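Local coordinates for putative pyridoxal phosphate-dependent transferase (Clostridium difficile, PDB 4DQ6), which is a putative transferase of the class I and II aminotransferase family that holds pyridoxal-5'-phosphate, at residues 225-237 / 246-258. Sequence-based numbering, arbitrary orientation.
Sequences EFEKNTITCMAPT and QSSYVVLPDEKDY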
loop_
_atom_site.group_PDB
_atom_site.type_symbol
_atom_site.label_atom_id
_atom_site.label_comp_id
_atom_site.label_asym_id
_atom_site.label_seq_id
_atom_site.Cartn_x
_atom_site.Cartn_y
_atom_site.Cartn_z
ATOM N N GLU A 225 -22.679 -23.593 -2.560
ATOM C CA GLU A 225 -22.280 -23.895 -1.212
ATOM C C GLU A 225 -20.763 -23.571 -1.045
ATOM O O GLU A 225 -20.305 -23.045 -0.013
ATOM C CB GLU A 225 -22.536 -25.377 -0.936
ATOM C CG GLU A 225 -24.019 -25.835 -0.951
ATOM C CD GLU A 225 -24.783 -25.719 -2.300
ATOM O OE1 GLU A 225 -24.197 -25.936 -3.403
ATOM O OE2 GLU A 225 -26.029 -25.435 -2.231
ATOM N N PHE A 226 -19.990 -23.868 -2.085
ATOM C CA PHE A 226 -18.561 -23.543 -2.012
ATOM C C PHE A 226 -18.348 -22.038 -2.094
ATOM O O PHE A 226 -17.482 -21.486 -1.400
ATOM C CB PHE A 226 -17.815 -24.225 -3.130
ATOM C CG PHE A 226 -17.457 -25.655 -2.895
ATOM C CD1 PHE A 226 -18.170 -26.489 -2.046
ATOM C CD2 PHE A 226 -16.409 -26.196 -3.622
ATOM C CE1 PHE A 226 -17.817 -27.813 -1.909
ATOM C CE2 PHE A 226 -16.048 -27.517 -3.471
ATOM C CZ PHE A 226 -16.761 -28.337 -2.639
ATOM N N GLU A 227 -19.136 -21.363 -2.926
ATOM C CA GLU A 227 -19.111 -19.903 -3.018
ATOM C C GLU A 227 -19.297 -19.268 -1.647
ATOM O O GLU A 227 -18.634 -18.298 -1.318
ATOM C CB GLU A 227 -20.193 -19.422 -3.998
ATOM C CG GLU A 227 -20.399 -17.918 -4.081
ATOM C CD GLU A 227 -21.548 -17.549 -4.997
ATOM O OE1 GLU A 227 -21.327 -17.656 -6.226
ATOM O OE2 GLU A 227 -22.654 -17.165 -4.490
ATOM N N LYS A 228 -20.197 -19.836 -0.846
ATOM C CA LYS A 228 -20.442 -19.283 0.461
ATOM C C LYS A 228 -19.382 -19.614 1.506
ATOM O O LYS A 228 -19.315 -18.954 2.555
ATOM C CB LYS A 228 -21.861 -19.669 0.918
ATOM C CG LYS A 228 -22.945 -18.934 0.107
ATOM C CD LYS A 228 -22.763 -17.392 -0.015
ATOM C CE LYS A 228 -23.151 -16.876 -1.414
ATOM N NZ LYS A 228 -23.198 -15.372 -1.581
ATOM N N ASN A 229 -18.522 -20.584 1.232
ATOM C CA ASN A 229 -17.530 -20.973 2.201
ATOM C C ASN A 229 -16.086 -20.643 1.780
ATOM O O ASN A 229 -15.161 -21.146 2.396
ATOM C CB ASN A 229 -17.613 -22.460 2.447
ATOM C CG ASN A 229 -16.986 -22.878 3.785
ATOM O OD1 ASN A 229 -17.083 -22.179 4.783
ATOM N ND2 ASN A 229 -16.233 -23.957 3.756
ATOM N N THR A 230 -15.927 -19.895 0.700
ATOM C CA THR A 230 -14.593 -19.625 0.096
ATOM C C THR A 230 -14.417 -18.120 -0.109
ATOM O O THR A 230 -15.276 -17.458 -0.670
ATOM C CB THR A 230 -14.470 -20.353 -1.241
ATOM O OG1 THR A 230 -14.801 -21.743 -1.043
ATOM C CG2 THR A 230 -13.039 -20.217 -1.835
ATOM N N ILE A 231 -13.288 -17.584 0.355
ATOM C CA ILE A 231 -12.861 -16.217 0.070
ATOM C C ILE A 231 -11.650 -16.365 -0.863
ATOM O O ILE A 231 -10.808 -17.212 -0.617
ATOM C CB ILE A 231 -12.454 -15.537 1.382
ATOM C CG1 ILE A 231 -13.701 -15.389 2.265
ATOM C CG2 ILE A 231 -11.788 -14.185 1.156
ATOM C CD1 ILE A 231 -13.440 -14.986 3.725
ATOM N N THR A 232 -11.617 -15.591 -1.936
ATOM C CA THR A 232 -10.620 -15.755 -3.009
ATOM C C THR A 232 -9.771 -14.536 -3.239
ATOM O O THR A 232 -10.289 -13.413 -3.326
ATOM C CB THR A 232 -11.328 -16.070 -4.330
ATOM O OG1 THR A 232 -12.258 -17.170 -4.126
ATOM C CG2 THR A 232 -10.388 -16.507 -5.400
ATOM N N CYS A 233 -8.457 -14.721 -3.270
ATOM C CA CYS A 233 -7.512 -13.646 -3.552
ATOM C C CYS A 233 -6.932 -13.878 -4.948
ATOM O O CYS A 233 -6.512 -14.988 -5.250
ATOM C CB CYS A 233 -6.374 -13.610 -2.574
ATOM S SG CYS A 233 -6.902 -13.343 -0.886
ATOM N N MET A 234 -6.963 -12.838 -5.778
ATOM C CA MET A 234 -6.411 -12.823 -7.158
ATOM C C MET A 234 -5.757 -11.489 -7.409
ATOM O O MET A 234 -5.923 -10.569 -6.622
ATOM C CB MET A 234 -7.450 -13.109 -8.206
ATOM C CG MET A 234 -7.965 -14.583 -8.220
ATOM S SD MET A 234 -9.402 -14.696 -9.337
ATOM C CE MET A 234 -9.550 -16.492 -9.593
ATOM N N ALA A 235 -5.034 -11.356 -8.524
ATOM C CA ALA A 235 -4.357 -10.097 -8.786
ATOM C C ALA A 235 -3.926 -10.142 -10.242
ATOM O O ALA A 235 -3.762 -11.229 -10.787
ATOM C CB ALA A 235 -3.109 -9.939 -7.935
ATOM N N PRO A 236 -3.666 -8.983 -10.878
ATOM C CA PRO A 236 -3.012 -8.949 -12.172
ATOM C C PRO A 236 -1.505 -9.066 -12.119
ATOM O O PRO A 236 -0.859 -9.099 -13.171
ATOM C CB PRO A 236 -3.403 -7.589 -12.671
ATOM C CG PRO A 236 -3.434 -6.728 -11.482
ATOM C CD PRO A 236 -4.062 -7.635 -10.452
ATOM N N THR A 237 -0.923 -9.099 -10.920
ATOM C CA THR A 237 0.491 -8.848 -10.758
ATOM C C THR A 237 1.366 -9.979 -11.262
ATOM O O THR A 237 2.386 -9.727 -11.877
ATOM C CB THR A 237 0.893 -8.494 -9.334
ATOM O OG1 THR A 237 0.398 -9.519 -8.501
ATOM C CG2 THR A 237 0.283 -7.188 -8.909
ATOM N N GLN A 246 1.567 -2.818 -7.363
ATOM C CA GLN A 246 0.769 -3.192 -6.161
ATOM C C GLN A 246 -0.737 -3.095 -6.379
ATOM O O GLN A 246 -1.345 -1.981 -6.465
ATOM C CB GLN A 246 1.207 -2.371 -4.954
ATOM C CG GLN A 246 2.699 -2.395 -4.784
ATOM C CD GLN A 246 3.222 -1.653 -3.568
ATOM O OE1 GLN A 246 2.646 -0.652 -3.120
ATOM N NE2 GLN A 246 4.344 -2.118 -3.061
ATOM N N SER A 247 -1.293 -4.190 -6.779
ATOM C CA SER A 247 -2.735 -4.269 -6.976
ATOM C C SER A 247 -3.157 -5.676 -6.778
ATOM O O SER A 247 -2.592 -6.583 -7.381
ATOM C CB SER A 247 -3.032 -3.896 -8.433
ATOM O OG SER A 247 -4.403 -4.106 -8.829
ATOM N N SER A 248 -4.213 -5.910 -5.979
ATOM C CA SER A 248 -4.796 -7.219 -5.884
ATOM C C SER A 248 -6.247 -7.010 -5.429
ATOM O O SER A 248 -6.689 -5.896 -5.124
ATOM C CB SER A 248 -4.041 -8.098 -4.939
ATOM O OG SER A 248 -4.291 -7.727 -3.611
ATOM N N TYR A 249 -7.013 -8.085 -5.421
ATOM C CA TYR A 249 -8.403 -8.021 -5.003
ATOM C C TYR A 249 -8.785 -9.299 -4.272
ATOM O O TYR A 249 -8.162 -10.339 -4.471
ATOM C CB TYR A 249 -9.345 -7.695 -6.179
ATOM C CG TYR A 249 -9.210 -8.618 -7.360
ATOM C CD1 TYR A 249 -8.284 -8.306 -8.370
ATOM C CD2 TYR A 249 -9.983 -9.791 -7.516
ATOM C CE1 TYR A 249 -8.126 -9.085 -9.482
ATOM C CE2 TYR A 249 -9.813 -10.584 -8.665
ATOM C CZ TYR A 249 -8.862 -10.230 -9.615
ATOM O OH TYR A 249 -8.721 -11.039 -10.726
ATOM N N VAL A 250 -9.821 -9.185 -3.438
ATOM C CA VAL A 250 -10.409 -10.267 -2.738
ATOM C C VAL A 250 -11.854 -10.351 -3.156
ATOM O O VAL A 250 -12.559 -9.328 -3.249
ATOM C CB VAL A 250 -10.271 -9.949 -1.248
ATOM C CG1 VAL A 250 -10.605 -11.213 -0.441
ATOM C CG2 VAL A 250 -8.879 -9.504 -0.851
ATOM N N VAL A 251 -12.335 -11.586 -3.271
ATOM C CA VAL A 251 -13.707 -11.832 -3.698
ATOM C C VAL A 251 -14.404 -12.419 -2.462
ATOM O O VAL A 251 -14.080 -13.581 -2.037
ATOM C CB VAL A 251 -13.843 -12.808 -4.873
ATOM C CG1 VAL A 251 -15.313 -12.977 -5.208
ATOM C CG2 VAL A 251 -13.010 -12.311 -6.063
ATOM N N LEU A 252 -15.391 -11.701 -1.913
ATOM C CA LEU A 252 -16.086 -12.168 -0.690
ATOM C C LEU A 252 -17.617 -12.176 -0.952
ATOM O O LEU A 252 -18.308 -11.184 -0.789
ATOM C CB LEU A 252 -15.696 -11.296 0.485
ATOM C CG LEU A 252 -14.248 -10.976 0.725
ATOM C CD1 LEU A 252 -13.896 -9.585 0.159
ATOM C CD2 LEU A 252 -13.938 -11.062 2.209
ATOM N N PRO A 253 -18.129 -13.346 -1.359
ATOM C CA PRO A 253 -19.570 -13.484 -1.653
ATOM C C PRO A 253 -20.467 -13.395 -0.427
ATOM O O PRO A 253 -21.655 -13.150 -0.579
ATOM C CB PRO A 253 -19.654 -14.877 -2.303
ATOM C CG PRO A 253 -18.282 -15.134 -2.825
ATOM C CD PRO A 253 -17.380 -14.545 -1.778
ATOM N N ASP A 254 -19.927 -13.619 0.756
ATOM C CA ASP A 254 -20.711 -13.495 1.990
ATOM C C ASP A 254 -20.563 -12.076 2.533
ATOM O O ASP A 254 -19.467 -11.614 2.841
ATOM C CB ASP A 254 -20.261 -14.564 2.984
ATOM C CG ASP A 254 -21.065 -14.542 4.271
ATOM O OD1 ASP A 254 -21.424 -13.484 4.756
ATOM O OD2 ASP A 254 -21.359 -15.612 4.822
ATOM N N GLU A 255 -21.666 -11.350 2.623
ATOM C CA GLU A 255 -21.594 -9.953 3.040
ATOM C C GLU A 255 -20.994 -9.739 4.429
ATOM O O GLU A 255 -20.445 -8.688 4.713
ATOM C CB GLU A 255 -22.930 -9.227 2.928
ATOM C CG GLU A 255 -24.067 -9.809 3.697
ATOM C CD GLU A 255 -25.372 -9.390 3.039
ATOM O OE1 GLU A 255 -25.477 -8.179 2.681
ATOM O OE2 GLU A 255 -26.268 -10.260 2.870
ATOM N N LYS A 256 -21.106 -10.723 5.304
ATOM C CA LYS A 256 -20.502 -10.589 6.653
ATOM C C LYS A 256 -18.986 -10.654 6.651
ATOM O O LYS A 256 -18.342 -9.924 7.392
ATOM C CB LYS A 256 -21.002 -11.649 7.605
ATOM C CG LYS A 256 -22.486 -11.586 7.842
ATOM C CD LYS A 256 -22.903 -12.708 8.770
ATOM C CE LYS A 256 -22.352 -12.533 10.186
ATOM N NZ LYS A 256 -23.242 -13.223 11.182
ATOM N N ASP A 257 -18.450 -11.513 5.793
ATOM C CA ASP A 257 -16.999 -11.511 5.490
ATOM C C ASP A 257 -16.539 -10.229 4.817
ATOM O O ASP A 257 -15.473 -9.673 5.179
ATOM C CB ASP A 257 -16.628 -12.673 4.567
ATOM C CG ASP A 257 -16.817 -14.026 5.184
ATOM O OD1 ASP A 257 -16.845 -14.211 6.463
ATOM O OD2 ASP A 257 -16.873 -14.973 4.364
ATOM N N TYR A 258 -17.327 -9.762 3.839
ATOM C CA TYR A 258 -16.987 -8.518 3.191
ATOM C C TYR A 258 -16.822 -7.422 4.236
ATOM O O TYR A 258 -15.855 -6.644 4.231
ATOM C CB TYR A 258 -18.029 -8.177 2.126
ATOM C CG TYR A 258 -17.754 -6.939 1.380
ATOM C CD1 TYR A 258 -18.017 -5.725 1.963
ATOM C CD2 TYR A 258 -17.248 -6.969 0.084
ATOM C CE1 TYR A 258 -17.772 -4.556 1.300
ATOM C CE2 TYR A 258 -16.974 -5.792 -0.562
ATOM C CZ TYR A 258 -17.242 -4.602 0.058
ATOM O OH TYR A 258 -17.013 -3.374 -0.551
HETATM O O HOH W 1 -14.671 -16.110 -3.256
#
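Thr232 and Val251 exchange two backbone bonds across antiparallel strands 230-234 and 248-251: Thr232 N gives to Val251 O at 3.2 Å, and Val251 N returns a shorter one, 2.7 Å, to Thr232 O. Val251 O also accepts from a water, which donates to Thr230 O as well and accepts from Thr232 OG1, so a single molecule bridges a carbonyl on each strand and takes the hydroxyl proton of Thr232. Met234 and Tyr249 form the next hydrogen-bonded pair, both bonds almost straight (171° at the hydrogen for Met234 N to Tyr249 O). Tyr249 takes the cramped rotamer with CG between its own N and carbonyl carbon (chi1 54°), which folds the ring back over the neighbouring strand. One ring face therefore lies against Met234 O, Tyr249 CE2 is 3.5 Å from Met234 CB, and Met234 SD makes an oblique Met-aromatic contact, while the phenol hydroxyl is hydrogen-bonded to Tyr285. In the mixed seven-stranded sheet of the large domain of fold-type I PLP enzymes, 248-251 is the one strand running against the rest, antiparallel to both 93-96 and 230-234; the latter pairs in parallel with 199-203 on its other side. Thr237, just past the first strand, sits close to the bound pyridoxal-5'-phosphate. Cys233 and Val250 share the other side of the sheet, where Ile231 CG2 also packs on Val250 CG1 (3.6 Å) under helix 99-110. Ile231 CD1 meets the carboxylate of Asp257, whose OD2 is salt-bridged to Lys199. At the far end Lys228 bends at chi2 and chi3 to bring NZ 2.9 Å from Pro253 O, arriving well above the carbonyl plane. Asp254 OD1 N-caps helix 255-267, accepting from Lys256 N at 2.8 Å.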